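Local coordinates for protein cellulose 1,4-beta-cellobiosidase (Thermobifida fusca, PDB 4JJJ) that probably cleaves cellulose to cellobiose as a cellobiohydrolase, this chain being its family 48 glycoside hydrolase catalytic domain, at residues His189-Asp194 and Trp217-Ala222; Met146-Asp151 and Ile172-Arg177; Glu185-Pro190 and Asn201-Leu206. The protein carries 1 engineered substitution. One frame throughout, in Å; residues are numbered along the deposited sequence.

Contact 1. Residues His189-Asp194 and Trp217-Ala222. With CA (calcium ion), chain H; BGC (beta-D-glucopyranose), chain D; BGC (beta-D-glucopyranose), chain B.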
loop_
_atom_site.group_PDB
_atom_site.type_symbol
_atom_site.label_atom_id
_atom_site.label_comp_id
_atom_site.label_asym_id
_atom_site.label_seq_id
_atom_site.Cartn_x
_atom_site.Cartn_y
_atom_site.Cartn_z
ATOM N N HIS A 189 -6.045 -11.317 -12.799
ATOM C CA HIS A 189 -6.200 -12.757 -12.615
ATOM C C HIS A 189 -6.682 -13.136 -11.227
ATOM O O HIS A 189 -6.598 -12.367 -10.242
ATOM C CB HIS A 189 -4.880 -13.441 -12.959
ATOM C CG HIS A 189 -3.728 -13.001 -12.121
ATOM N ND1 HIS A 189 -2.963 -11.883 -12.382
ATOM C CD2 HIS A 189 -3.284 -13.488 -10.962
ATOM C CE1 HIS A 189 -2.053 -11.736 -11.435
ATOM N NE2 HIS A 189 -2.202 -12.708 -10.574
ATOM N N PRO A 190 -7.241 -14.356 -11.108
ATOM C CA PRO A 190 -7.769 -14.778 -9.800
ATOM C C PRO A 190 -6.593 -15.210 -8.872
ATOM O O PRO A 190 -5.616 -15.907 -9.300
ATOM C CB PRO A 190 -8.564 -16.039 -10.128
ATOM C CG PRO A 190 -7.932 -16.562 -11.367
ATOM C CD PRO A 190 -7.482 -15.383 -12.165
ATOM N N SER A 191 -6.682 -14.825 -7.606
ATOM C CA SER A 191 -5.736 -15.324 -6.617
ATOM C C SER A 191 -5.789 -16.879 -6.437
ATOM O O SER A 191 -4.800 -17.535 -6.132
ATOM C CB SER A 191 -6.007 -14.674 -5.267
ATOM O OG SER A 191 -5.836 -13.272 -5.448
ATOM N N CYS A 192 -6.988 -17.423 -6.559
ATOM C CA CYS A 192 -7.211 -18.861 -6.508
ATOM C C CYS A 192 -7.499 -19.312 -7.899
ATOM O O CYS A 192 -8.597 -19.001 -8.395
ATOM C CB CYS A 192 -8.359 -19.132 -5.592
ATOM S SG CYS A 192 -8.630 -20.935 -5.315
ATOM N N ASP A 193 -6.543 -19.960 -8.551
ATOM C CA ASP A 193 -6.607 -20.300 -9.989
ATOM C C ASP A 193 -6.784 -21.847 -10.104
ATOM O O ASP A 193 -5.872 -22.583 -9.847
ATOM C CB ASP A 193 -5.303 -19.860 -10.694
ATOM C CG ASP A 193 -5.474 -19.785 -12.232
ATOM O OD1 ASP A 193 -6.378 -20.566 -12.716
ATOM O OD2 ASP A 193 -4.772 -19.001 -12.829
ATOM N N ASP A 194 -8.008 -22.251 -10.500
ATOM C CA ASP A 194 -8.389 -23.643 -10.732
ATOM C C ASP A 194 -8.506 -23.889 -12.217
ATOM O O ASP A 194 -9.073 -24.905 -12.650
ATOM C CB ASP A 194 -9.670 -24.012 -10.009
ATOM C CG ASP A 194 -10.906 -23.442 -10.678
ATOM O OD1 ASP A 194 -10.761 -22.441 -11.422
ATOM O OD2 ASP A 194 -11.980 -24.038 -10.491
ATOM N N TRP A 217 -3.421 -21.377 -5.047
ATOM C CA TRP A 217 -3.828 -20.057 -4.532
ATOM C C TRP A 217 -2.548 -19.348 -4.149
ATOM O O TRP A 217 -1.537 -19.936 -3.774
ATOM C CB TRP A 217 -4.718 -20.282 -3.291
ATOM C CG TRP A 217 -4.208 -21.205 -2.219
ATOM C CD1 TRP A 217 -4.324 -22.522 -2.142
ATOM C CD2 TRP A 217 -3.363 -20.809 -1.135
ATOM N NE1 TRP A 217 -3.653 -23.030 -1.062
ATOM C CE2 TRP A 217 -3.046 -21.977 -0.400
ATOM C CE3 TRP A 217 -2.875 -19.567 -0.708
ATOM C CZ2 TRP A 217 -2.230 -21.934 0.761
ATOM C CZ3 TRP A 217 -2.065 -19.522 0.432
ATOM C CH2 TRP A 217 -1.739 -20.680 1.141
ATOM N N ARG A 218 -2.623 -17.996 -4.135
ATOM C CA ARG A 218 -1.587 -17.180 -3.596
ATOM C C ARG A 218 -2.173 -15.782 -3.271
ATOM O O ARG A 218 -3.087 -15.352 -3.977
ATOM C CB ARG A 218 -0.407 -17.009 -4.532
ATOM C CG ARG A 218 -0.712 -16.535 -5.949
ATOM C CD ARG A 218 -0.788 -17.746 -6.897
ATOM N NE ARG A 218 -0.834 -17.260 -8.303
ATOM C CZ ARG A 218 -1.926 -17.019 -9.004
ATOM N NH1 ARG A 218 -3.135 -17.215 -8.473
ATOM N NH2 ARG A 218 -1.780 -16.554 -10.199
ATOM N N TYR A 219 -1.606 -15.136 -2.260
ATOM C CA TYR A 219 -2.100 -13.836 -1.783
ATOM C C TYR A 219 -0.871 -12.964 -1.585
ATOM O O TYR A 219 0.206 -13.445 -1.377
ATOM C CB TYR A 219 -2.909 -13.963 -0.459
ATOM C CG TYR A 219 -4.104 -14.851 -0.701
ATOM C CD1 TYR A 219 -5.198 -14.418 -1.476
ATOM C CD2 TYR A 219 -4.091 -16.195 -0.325
ATOM C CE1 TYR A 219 -6.268 -15.287 -1.763
ATOM C CE2 TYR A 219 -5.155 -17.034 -0.581
ATOM C CZ TYR A 219 -6.224 -16.592 -1.376
ATOM O OH TYR A 219 -7.306 -17.415 -1.798
ATOM N N THR A 220 -1.084 -11.659 -1.577
ATOM C CA THR A 220 -0.065 -10.696 -1.344
ATOM C C THR A 220 -0.520 -9.651 -0.362
ATOM O O THR A 220 -1.553 -9.038 -0.529
ATOM C CB THR A 220 0.336 -9.950 -2.571
ATOM O OG1 THR A 220 0.593 -10.866 -3.673
ATOM C CG2 THR A 220 1.607 -9.139 -2.306
ATOM N N ASN A 221 0.277 -9.414 0.693
ATOM C CA ASN A 221 0.047 -8.386 1.639
ATOM C C ASN A 221 0.477 -7.031 1.038
ATOM O O ASN A 221 1.455 -6.937 0.306
ATOM C CB ASN A 221 0.947 -8.564 2.859
ATOM C CG ASN A 221 0.469 -7.831 4.076
ATOM O OD1 ASN A 221 1.101 -6.859 4.486
ATOM N ND2 ASN A 221 -0.589 -8.303 4.648
ATOM N N ALA A 222 -0.174 -5.967 1.559
ATOM C CA ALA A 222 0.225 -4.558 1.340
ATOM C C ALA A 222 0.613 -4.014 2.719
ATOM O O ALA A 222 -0.241 -3.548 3.468
ATOM C CB ALA A 222 -0.972 -3.809 0.734
HETATM CA CA CA H . -13.878 -23.414 -9.158
HETATM C C2 BGC D . 1.622 -8.130 -6.096
HETATM C C3 BGC D . 2.577 -9.257 -5.944
HETATM C C4 BGC D . 3.941 -8.985 -6.601
HETATM C C5 BGC D . 4.390 -7.596 -6.080
HETATM C C6 BGC D . 5.762 -7.286 -6.663
HETATM C C1 BGC D . 2.269 -6.849 -5.598
HETATM O O2 BGC D . 0.417 -8.398 -5.424
HETATM O O3 BGC D . 1.939 -10.373 -6.452
HETATM O O4 BGC D . 4.945 -9.926 -6.132
HETATM O O5 BGC D . 3.445 -6.560 -6.332
HETATM O O6 BGC D . 5.559 -6.894 -8.037
HETATM C C2 BGC B . 1.309 -2.122 -4.992
HETATM C C3 BGC B . 1.491 -3.396 -5.818
HETATM C C4 BGC B . 1.602 -4.563 -4.890
HETATM C C5 BGC B . 0.459 -4.699 -3.921
HETATM C C6 BGC B . 0.585 -5.865 -2.948
HETATM C C1 BGC B . 0.222 -2.373 -3.986
HETATM O O1 BGC B . 0.092 -1.225 -3.133
HETATM O O2 BGC B . 1.023 -0.954 -5.791
HETATM O O3 BGC B . 2.731 -3.236 -6.551
HETATM O O4 BGC B . 1.447 -5.699 -5.812
HETATM O O5 BGC B . 0.421 -3.489 -3.145
HETATM O O6 BGC B . 1.851 -5.739 -2.238
HETATM O O HOH W 1 -4.252 -16.658 -11.610
HETATM O O HOH W 2 -2.918 -13.338 -5.733
HETATM O O HOH W 3 -14.816 -22.576 -7.086
HETATM O O HOH W 4 -12.563 -24.796 -7.680
HETATM O O HOH W 5 -14.861 -22.653 -10.848
HETATM O O HOH W 6 -15.426 -25.020 -8.995
#
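Arg218 reaches across to the bend at Pro190 and Ser191 and grips it with one nitrogen. Its NH1 donates to Pro190 O at 2.9 Å, on a lone pair of that carbonyl, and makes a second, weak bond to Ser191 O, which lies in the plane of the guanidinium. Ser191 O is held twice, because the backbone N of Arg218 also donates to it at 3.0 Å. The side chain gets there by folding back: CG sits between the backbone N and the carbonyl carbon (chi1 52°), and a bend at chi2 (-97°) turns CD toward the partner segment. NH2 donates a hydrogen bond to water 1 at 2.8 Å; that water in turn donates to Pro190 O and to Asp193 OD2, a carboxylate oxygen that also accepts from Tyr203 N. The imidazole of His189 crosses the arginine side chain at about a right angle, CD2 lying 3.5 Å from NH2 with the two planes 43° apart. Ser191 packs CB against CE1 of Tyr219 at 3.6 Å, while its OG shares water 2 with Arg218 O. Cys192 and Trp217 then form an antiparallel non-hydrogen-bonded pair, and Cys192 SG continues into the disulfide with Cys161. Further along, Asp194 OD2 binds a calcium ion, and Asn221 O accepts a hydrogen bond from O6 of a bound glucose at 2.8 Å. The whole is an antiparallel strand pairing at the edge of a sheet, 192-193 against 216-220, whose strand 216-220 puts Arg218 and Thr220 into the glycan-binding pocket of this (alpha/alpha)6 family 48 domain.

Contact 2. Residues Met146-Asp151 and Ile172-Arg177. With BGC (beta-D-glucopyranose), chain B; BGC (beta-D-glucopyranose), chain D; BGC (beta-D-glucopyranose), chain C.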
loop_
_atom_site.group_PDB
_atom_site.type_symbol
_atom_site.label_atom_id
_atom_site.label_comp_id
_atom_site.label_asym_id
_atom_site.label_seq_id
_atom_site.Cartn_x
_atom_site.Cartn_y
_atom_site.Cartn_z
ATOM N N MET A 146 -4.026 -9.034 5.612
ATOM C CA MET A 146 -4.925 -8.761 4.465
ATOM C C MET A 146 -4.285 -9.094 3.140
ATOM O O MET A 146 -3.132 -8.712 2.881
ATOM C CB MET A 146 -5.411 -7.327 4.487
ATOM C CG MET A 146 -6.183 -6.926 5.721
ATOM S SD MET A 146 -6.997 -5.308 5.536
ATOM C CE MET A 146 -5.805 -4.283 6.305
ATOM N N HIS A 147 -5.045 -9.673 2.204
ATOM C CA HIS A 147 -4.671 -9.647 0.800
ATOM C C HIS A 147 -4.937 -8.244 0.242
ATOM O O HIS A 147 -5.757 -7.497 0.756
ATOM C CB HIS A 147 -5.442 -10.694 0.027
ATOM C CG HIS A 147 -5.209 -10.661 -1.449
ATOM N ND1 HIS A 147 -4.006 -10.946 -2.031
ATOM C CD2 HIS A 147 -6.032 -10.299 -2.471
ATOM C CE1 HIS A 147 -4.071 -10.793 -3.326
ATOM N NE2 HIS A 147 -5.295 -10.420 -3.636
ATOM N N TRP A 148 -4.214 -7.845 -0.813
ATOM C CA TRP A 148 -4.224 -6.421 -1.139
ATOM C C TRP A 148 -5.406 -5.925 -1.965
ATOM O O TRP A 148 -5.663 -4.712 -1.934
ATOM C CB TRP A 148 -2.891 -5.999 -1.803
ATOM C CG TRP A 148 -2.852 -6.045 -3.308
ATOM C CD1 TRP A 148 -2.604 -7.129 -4.143
ATOM C CD2 TRP A 148 -3.049 -4.922 -4.201
ATOM N NE1 TRP A 148 -2.644 -6.710 -5.426
ATOM C CE2 TRP A 148 -2.930 -5.391 -5.519
ATOM C CE3 TRP A 148 -3.347 -3.564 -4.002
ATOM C CZ2 TRP A 148 -3.014 -4.534 -6.614
ATOM C CZ3 TRP A 148 -3.430 -2.704 -5.111
ATOM C CH2 TRP A 148 -3.259 -3.202 -6.406
ATOM N N LEU A 149 -6.004 -6.795 -2.737
ATOM C CA LEU A 149 -6.933 -6.362 -3.836
ATOM C C LEU A 149 -8.086 -7.343 -3.965
ATOM O O LEU A 149 -7.924 -8.608 -4.047
ATOM C CB LEU A 149 -6.246 -6.401 -5.201
ATOM C CG LEU A 149 -6.927 -5.723 -6.367
ATOM C CD1 LEU A 149 -7.129 -4.246 -6.205
ATOM C CD2 LEU A 149 -6.194 -6.134 -7.609
ATOM N N LEU A 150 -9.304 -6.770 -3.911
ATOM C CA LEU A 150 -10.577 -7.479 -4.189
ATOM C C LEU A 150 -11.280 -6.856 -5.344
ATOM O O LEU A 150 -11.090 -5.671 -5.653
ATOM C CB LEU A 150 -11.517 -7.424 -3.011
ATOM C CG LEU A 150 -11.018 -8.023 -1.678
ATOM C CD1 LEU A 150 -12.007 -7.659 -0.580
ATOM C CD2 LEU A 150 -10.866 -9.533 -1.753
ATOM N N ASP A 151 -12.152 -7.639 -5.975
ATOM C CA ASP A 151 -13.090 -7.153 -6.964
ATOM C C ASP A 151 -14.489 -7.172 -6.328
ATOM O O ASP A 151 -15.048 -8.223 -6.242
ATOM C CB ASP A 151 -13.022 -8.019 -8.201
ATOM C CG ASP A 151 -13.941 -7.590 -9.302
ATOM O OD1 ASP A 151 -14.691 -6.577 -9.200
ATOM O OD2 ASP A 151 -13.797 -8.176 -10.455
ATOM N N ILE A 172 -8.315 -11.158 -6.189
ATOM C CA ILE A 172 -7.690 -11.054 -7.452
ATOM C C ILE A 172 -6.302 -10.419 -7.295
ATOM O O ILE A 172 -5.969 -9.873 -6.230
ATOM C CB ILE A 172 -8.526 -10.156 -8.423
ATOM C CG1 ILE A 172 -8.910 -8.809 -7.853
ATOM C CG2 ILE A 172 -9.810 -10.938 -8.769
ATOM C CD1 ILE A 172 -9.255 -7.825 -8.964
ATOM N N ASN A 173 -5.510 -10.437 -8.342
ATOM C CA ASN A 173 -4.224 -9.774 -8.351
ATOM C C ASN A 173 -3.946 -9.310 -9.757
ATOM O O ASN A 173 -4.664 -9.692 -10.709
ATOM C CB ASN A 173 -3.132 -10.679 -7.761
ATOM C CG ASN A 173 -1.888 -9.982 -7.391
ATOM O OD1 ASN A 173 -1.803 -8.778 -7.214
ATOM N ND2 ASN A 173 -0.841 -10.799 -7.244
ATOM N N THR A 174 -3.008 -8.407 -9.880
ATOM C CA THR A 174 -2.651 -7.774 -11.155
ATOM C C THR A 174 -1.111 -7.817 -11.298
ATOM O O THR A 174 -0.596 -8.647 -12.035
ATOM C CB THR A 174 -3.195 -6.377 -11.240
ATOM O OG1 THR A 174 -2.690 -5.626 -10.097
ATOM C CG2 THR A 174 -4.740 -6.337 -11.263
ATOM N N TYR A 175 -0.371 -6.967 -10.598
ATOM C CA TYR A 175 1.087 -6.935 -10.766
ATOM C C TYR A 175 1.734 -8.266 -10.547
ATOM O O TYR A 175 1.572 -8.901 -9.504
ATOM C CB TYR A 175 1.666 -5.872 -9.784
ATOM C CG TYR A 175 1.025 -4.543 -9.928
ATOM C CD1 TYR A 175 1.359 -3.722 -10.938
ATOM C CD2 TYR A 175 0.080 -4.151 -9.012
ATOM C CE1 TYR A 175 0.665 -2.522 -11.158
ATOM C CE2 TYR A 175 -0.626 -2.961 -9.169
ATOM C CZ TYR A 175 -0.301 -2.124 -10.196
ATOM O OH TYR A 175 -0.882 -0.889 -10.443
ATOM N N GLN A 176 2.543 -8.623 -11.560
ATOM C CA GLN A 176 3.290 -9.870 -11.576
ATOM C C GLN A 176 4.634 -9.801 -12.325
ATOM O O GLN A 176 5.498 -10.698 -12.111
ATOM C CB GLN A 176 2.570 -11.088 -12.196
ATOM C CG GLN A 176 1.326 -11.554 -11.561
ATOM C CD GLN A 176 1.595 -12.411 -10.350
ATOM O OE1 GLN A 176 1.862 -13.665 -10.449
ATOM N NE2 GLN A 176 1.561 -11.800 -9.194
ATOM N N ARG A 177 4.855 -8.792 -13.102
ATOM C CA ARG A 177 5.943 -8.859 -14.158
ATOM C C ARG A 177 6.962 -7.785 -14.023
ATOM O O ARG A 177 7.522 -7.228 -14.977
ATOM C CB ARG A 177 5.319 -8.939 -15.595
ATOM C CG ARG A 177 4.493 -10.242 -15.716
ATOM C CD ARG A 177 3.903 -10.471 -17.097
ATOM N NE ARG A 177 2.944 -9.489 -17.464
ATOM C CZ ARG A 177 2.293 -9.417 -18.613
ATOM N NH1 ARG A 177 2.547 -10.329 -19.522
ATOM N NH2 ARG A 177 1.365 -8.482 -18.828
HETATM C C2 BGC B . 1.309 -2.122 -4.992
HETATM C C3 BGC B . 1.491 -3.396 -5.818
HETATM C C4 BGC B . 1.602 -4.563 -4.890
HETATM C C5 BGC B . 0.459 -4.699 -3.921
HETATM C C6 BGC B . 0.585 -5.865 -2.948
HETATM C C1 BGC B . 0.222 -2.373 -3.986
HETATM O O1 BGC B . 0.092 -1.225 -3.133
HETATM O O2 BGC B . 1.023 -0.954 -5.791
HETATM O O3 BGC B . 2.731 -3.236 -6.551
HETATM O O4 BGC B . 1.447 -5.699 -5.812
HETATM O O5 BGC B . 0.421 -3.489 -3.145
HETATM O O6 BGC B . 1.851 -5.739 -2.238
HETATM C C2 BGC D . 1.622 -8.130 -6.096
HETATM C C3 BGC D . 2.577 -9.257 -5.944
HETATM C C4 BGC D . 3.941 -8.985 -6.601
HETATM C C5 BGC D . 4.390 -7.596 -6.080
HETATM C C6 BGC D . 5.762 -7.286 -6.663
HETATM C C1 BGC D . 2.269 -6.849 -5.598
HETATM O O2 BGC D . 0.417 -8.398 -5.424
HETATM O O3 BGC D . 1.939 -10.373 -6.452
HETATM O O4 BGC D . 4.945 -9.926 -6.132
HETATM O O5 BGC D . 3.445 -6.560 -6.332
HETATM O O6 BGC D . 5.559 -6.894 -8.037
HETATM C C2 BGC C . 6.424 -11.719 -6.475
HETATM C C3 BGC C . 6.567 -13.112 -7.051
HETATM C C4 BGC C . 5.413 -14.020 -6.665
HETATM C C5 BGC C . 4.081 -13.364 -6.915
HETATM C C6 BGC C . 2.889 -14.083 -6.404
HETATM C C1 BGC C . 5.019 -11.173 -6.833
HETATM O O2 BGC C . 7.444 -10.826 -6.904
HETATM O O3 BGC C . 7.824 -13.695 -6.612
HETATM O O4 BGC C . 5.545 -15.193 -7.539
HETATM O O5 BGC C . 4.036 -12.041 -6.296
HETATM O O6 BGC C . 1.682 -13.449 -6.782
#
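Two neighbouring ring N-H groups, those of His147 and Trp148, cross the contact, one to a backbone oxygen and the other to a side-chain oxygen, and each donor stands above its acceptor's carbonyl plane. His147 NE2 donates to Ile172 O at 2.7 Å, almost straight (171°) and with the oxygen in the plane of the imidazole; CG stands anti to the backbone N (chi1 175°), while ND1 on the other side of the ring accepts from Thr220 N. Trp148 NE1 donates to Asn173 OD1 at 2.9 Å, the indole and amide planes being 78° apart. That oxygen also accepts from O2 of the chain D glucose, and Asn173 ND2 donates to O3 of the same sugar at 2.9 Å, so both ends of the amide are tied down and its rotation is fixed. The indole is covered on both faces: Leu149 CB lies over the centre of one, and C5 of the chain B glucose lies 3.5 Å above the other, offset toward the rim, the indole serving as an aromatic platform for the sugar, as is common in cellulase subsites. Tyr175 brings CE2 to Trp148 CH2 at 3.8 Å, the rings oblique, and its OH bonds to Ala41 O. Leu149 CD2 packs on Ile172 CD1 at 3.8 Å, and the isoleucine CD1 also meets Asp151 CB. One weak backbone bond, Ile172 N to Leu149 O, joins the segments where strands 149-151 and 170-173 run antiparallel in the middle of a four-stranded sheet, flanked by 47-49 and 189-190, while helix 50-67 packs on Met146.

Contact 3. Residues Glu185-Pro190 and Asn201-Leu206. With CA (calcium ion), chain E.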
loop_
_atom_site.group_PDB
_atom_site.type_symbol
_atom_site.label_atom_id
_atom_site.label_comp_id
_atom_site.label_asym_id
_atom_site.label_seq_id
_atom_site.Cartn_x
_atom_site.Cartn_y
_atom_site.Cartn_z
ATOM N N GLU A 185 -0.407 -2.299 -17.724
ATOM C CA GLU A 185 0.291 -3.403 -18.430
ATOM C C GLU A 185 0.122 -4.743 -17.810
ATOM O O GLU A 185 0.772 -5.676 -18.215
ATOM C CB GLU A 185 1.767 -3.024 -18.585
ATOM C CG GLU A 185 2.034 -1.800 -19.503
ATOM C CD GLU A 185 3.393 -1.224 -19.382
ATOM O OE1 GLU A 185 3.861 -1.052 -18.265
ATOM O OE2 GLU A 185 4.032 -0.885 -20.371
ATOM N N THR A 186 -0.791 -4.889 -16.825
ATOM C CA THR A 186 -1.019 -6.138 -16.109
ATOM C C THR A 186 -2.126 -6.948 -16.814
ATOM O O THR A 186 -2.914 -6.418 -17.610
ATOM C CB THR A 186 -1.570 -5.855 -14.685
ATOM O OG1 THR A 186 -2.818 -5.086 -14.860
ATOM C CG2 THR A 186 -0.525 -5.055 -13.889
ATOM N N ILE A 187 -2.193 -8.216 -16.472
ATOM C CA ILE A 187 -3.295 -9.104 -16.853
ATOM C C ILE A 187 -3.949 -9.526 -15.499
ATOM O O ILE A 187 -3.428 -10.358 -14.747
ATOM C CB ILE A 187 -2.824 -10.326 -17.694
ATOM C CG1 ILE A 187 -2.132 -9.820 -18.960
ATOM C CG2 ILE A 187 -4.008 -11.242 -17.900
ATOM C CD1 ILE A 187 -1.342 -10.895 -19.642
ATOM N N PRO A 188 -5.123 -8.886 -15.170
ATOM C CA PRO A 188 -5.816 -9.268 -13.969
ATOM C C PRO A 188 -6.182 -10.753 -13.959
ATOM O O PRO A 188 -6.632 -11.277 -14.969
ATOM C CB PRO A 188 -7.046 -8.333 -13.887
ATOM C CG PRO A 188 -6.623 -7.167 -14.772
ATOM C CD PRO A 188 -5.858 -7.860 -15.936
ATOM N N HIS A 189 -6.045 -11.317 -12.799
ATOM C CA HIS A 189 -6.200 -12.757 -12.615
ATOM C C HIS A 189 -6.682 -13.136 -11.227
ATOM O O HIS A 189 -6.598 -12.367 -10.242
ATOM C CB HIS A 189 -4.880 -13.441 -12.959
ATOM C CG HIS A 189 -3.728 -13.001 -12.121
ATOM N ND1 HIS A 189 -2.963 -11.883 -12.382
ATOM C CD2 HIS A 189 -3.284 -13.488 -10.962
ATOM C CE1 HIS A 189 -2.053 -11.736 -11.435
ATOM N NE2 HIS A 189 -2.202 -12.708 -10.574
ATOM N N PRO A 190 -7.241 -14.356 -11.108
ATOM C CA PRO A 190 -7.769 -14.778 -9.800
ATOM C C PRO A 190 -6.593 -15.210 -8.872
ATOM O O PRO A 190 -5.616 -15.907 -9.300
ATOM C CB PRO A 190 -8.564 -16.039 -10.128
ATOM C CG PRO A 190 -7.932 -16.562 -11.367
ATOM C CD PRO A 190 -7.482 -15.383 -12.165
ATOM N N ASN A 201 -3.637 -23.641 -18.404
ATOM C CA ASN A 201 -3.108 -23.625 -17.076
ATOM C C ASN A 201 -3.541 -22.327 -16.339
ATOM O O ASN A 201 -2.782 -21.755 -15.572
ATOM C CB ASN A 201 -1.625 -23.636 -17.156
ATOM C CG ASN A 201 -1.097 -24.911 -17.891
ATOM O OD1 ASN A 201 -1.509 -26.035 -17.479
ATOM N ND2 ASN A 201 -0.252 -24.771 -18.870
ATOM N N GLY A 202 -4.750 -21.922 -16.622
ATOM C CA GLY A 202 -5.307 -20.668 -16.011
ATOM C C GLY A 202 -4.446 -19.525 -16.509
ATOM O O GLY A 202 -4.112 -19.289 -17.711
ATOM N N TYR A 203 -3.995 -18.701 -15.537
ATOM C CA TYR A 203 -3.134 -17.609 -15.869
ATOM C C TYR A 203 -1.671 -17.874 -15.460
ATOM O O TYR A 203 -0.821 -17.047 -15.670
ATOM C CB TYR A 203 -3.603 -16.342 -15.112
ATOM C CG TYR A 203 -4.963 -15.810 -15.616
ATOM C CD1 TYR A 203 -6.137 -16.452 -15.261
ATOM C CD2 TYR A 203 -5.023 -14.640 -16.399
ATOM C CE1 TYR A 203 -7.335 -15.973 -15.707
ATOM C CE2 TYR A 203 -6.223 -14.156 -16.866
ATOM C CZ TYR A 203 -7.381 -14.831 -16.489
ATOM O OH TYR A 203 -8.649 -14.332 -16.891
ATOM N N LEU A 204 -1.399 -19.086 -14.902
ATOM C CA LEU A 204 -0.159 -19.273 -14.158
ATOM C C LEU A 204 1.049 -19.118 -15.092
ATOM O O LEU A 204 2.123 -18.559 -14.676
ATOM C CB LEU A 204 -0.112 -20.644 -13.533
ATOM C CG LEU A 204 -1.177 -20.971 -12.574
ATOM C CD1 LEU A 204 -1.044 -22.386 -12.067
ATOM C CD2 LEU A 204 -1.171 -19.951 -11.396
ATOM N N ASP A 205 0.938 -19.627 -16.324
ATOM C CA ASP A 205 2.027 -19.621 -17.205
ATOM C C ASP A 205 2.233 -18.390 -18.002
ATOM O O ASP A 205 3.090 -18.382 -18.919
ATOM C CB ASP A 205 2.025 -20.899 -18.128
ATOM C CG ASP A 205 0.716 -21.079 -18.932
ATOM O OD1 ASP A 205 -0.179 -20.239 -18.820
ATOM O OD2 ASP A 205 0.670 -22.012 -19.810
ATOM N N LEU A 206 1.545 -17.267 -17.649
ATOM C CA LEU A 206 1.942 -15.963 -18.143
ATOM C C LEU A 206 3.158 -15.482 -17.301
ATOM O O LEU A 206 3.870 -14.615 -17.685
ATOM C CB LEU A 206 0.764 -14.995 -17.873
ATOM C CG LEU A 206 -0.474 -15.184 -18.747
ATOM C CD1 LEU A 206 -1.686 -14.431 -18.194
ATOM C CD2 LEU A 206 -0.211 -14.693 -20.115
HETATM CA CA CA E . 6.052 -0.310 -18.811
HETATM O O HOH W 7 8.370 0.630 -18.558
HETATM O O HOH W 8 7.010 -2.029 -20.083
#
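The phenol ring of Tyr203 carries His189 CB over one face, 3.8 Å from the ring centroid in a CH-pi contact and displaced toward the rim, while Ile187 CG2 sits at the ring's edge, 3.8 Å from CE2. Pro190 meets the ring obliquely, CD lying 3.5 Å from CD1, with the two side chains crossing at about a right angle. The carbonyl oxygen of Pro188 approaches CE2 at 3.5 Å; it is buried and has no polar partner in the model. ND1 of His189 donates to Ile187 O at 2.9 Å, nearly straight (172°), with the oxygen in the plane of the imidazole. With CG anti to the carbonyl carbon (chi1 -68°), the Tyr203 ring starts out toward 187-190. An alanine at Tyr203 would probably leave a gap beside Ile187 and Pro190, and would take the aromatic face from under His189 CB. Ile187 CD1 also packs against Leu206 CD1, methyl to methyl. Tyr203 occupies the third position of a type II' turn running from Asn201 to Leu204, with Gly202 at positive phi before it. Upstream, Glu185 chelates a calcium ion through both carboxylate oxygens, a site completed by the backbone oxygen of Arg180, the carboxylates of Asp408 and Glu560, and waters. The turn belongs to the loop between strands 192-193 and 208-209, folded back over the approach to edge strand 189-190, with Leu204 touching strand 216-220.

All three contacts are buried, but they differ in chemistry and in distance from the centre of the chain. Contact 2 lies nearest that centre, about 11 Å from it to the centre of the contact, and is aromatic and polar, sharing its groups with bound sugar; contact 3 lies farthest, about 21 Å, and is almost wholly apolar. Contact 1 stands between them, built on an arginine and backbone carbonyls. Contacts 1 and 3 share His189 and Pro190. Strands 170-173 and 189-190 are sheet neighbours, joining contact 2 to both. Contacts 1 and 2 touch the same two glucose units, whereas the segments of contacts 1 and 3 each carry a ligand of a different calcium ion.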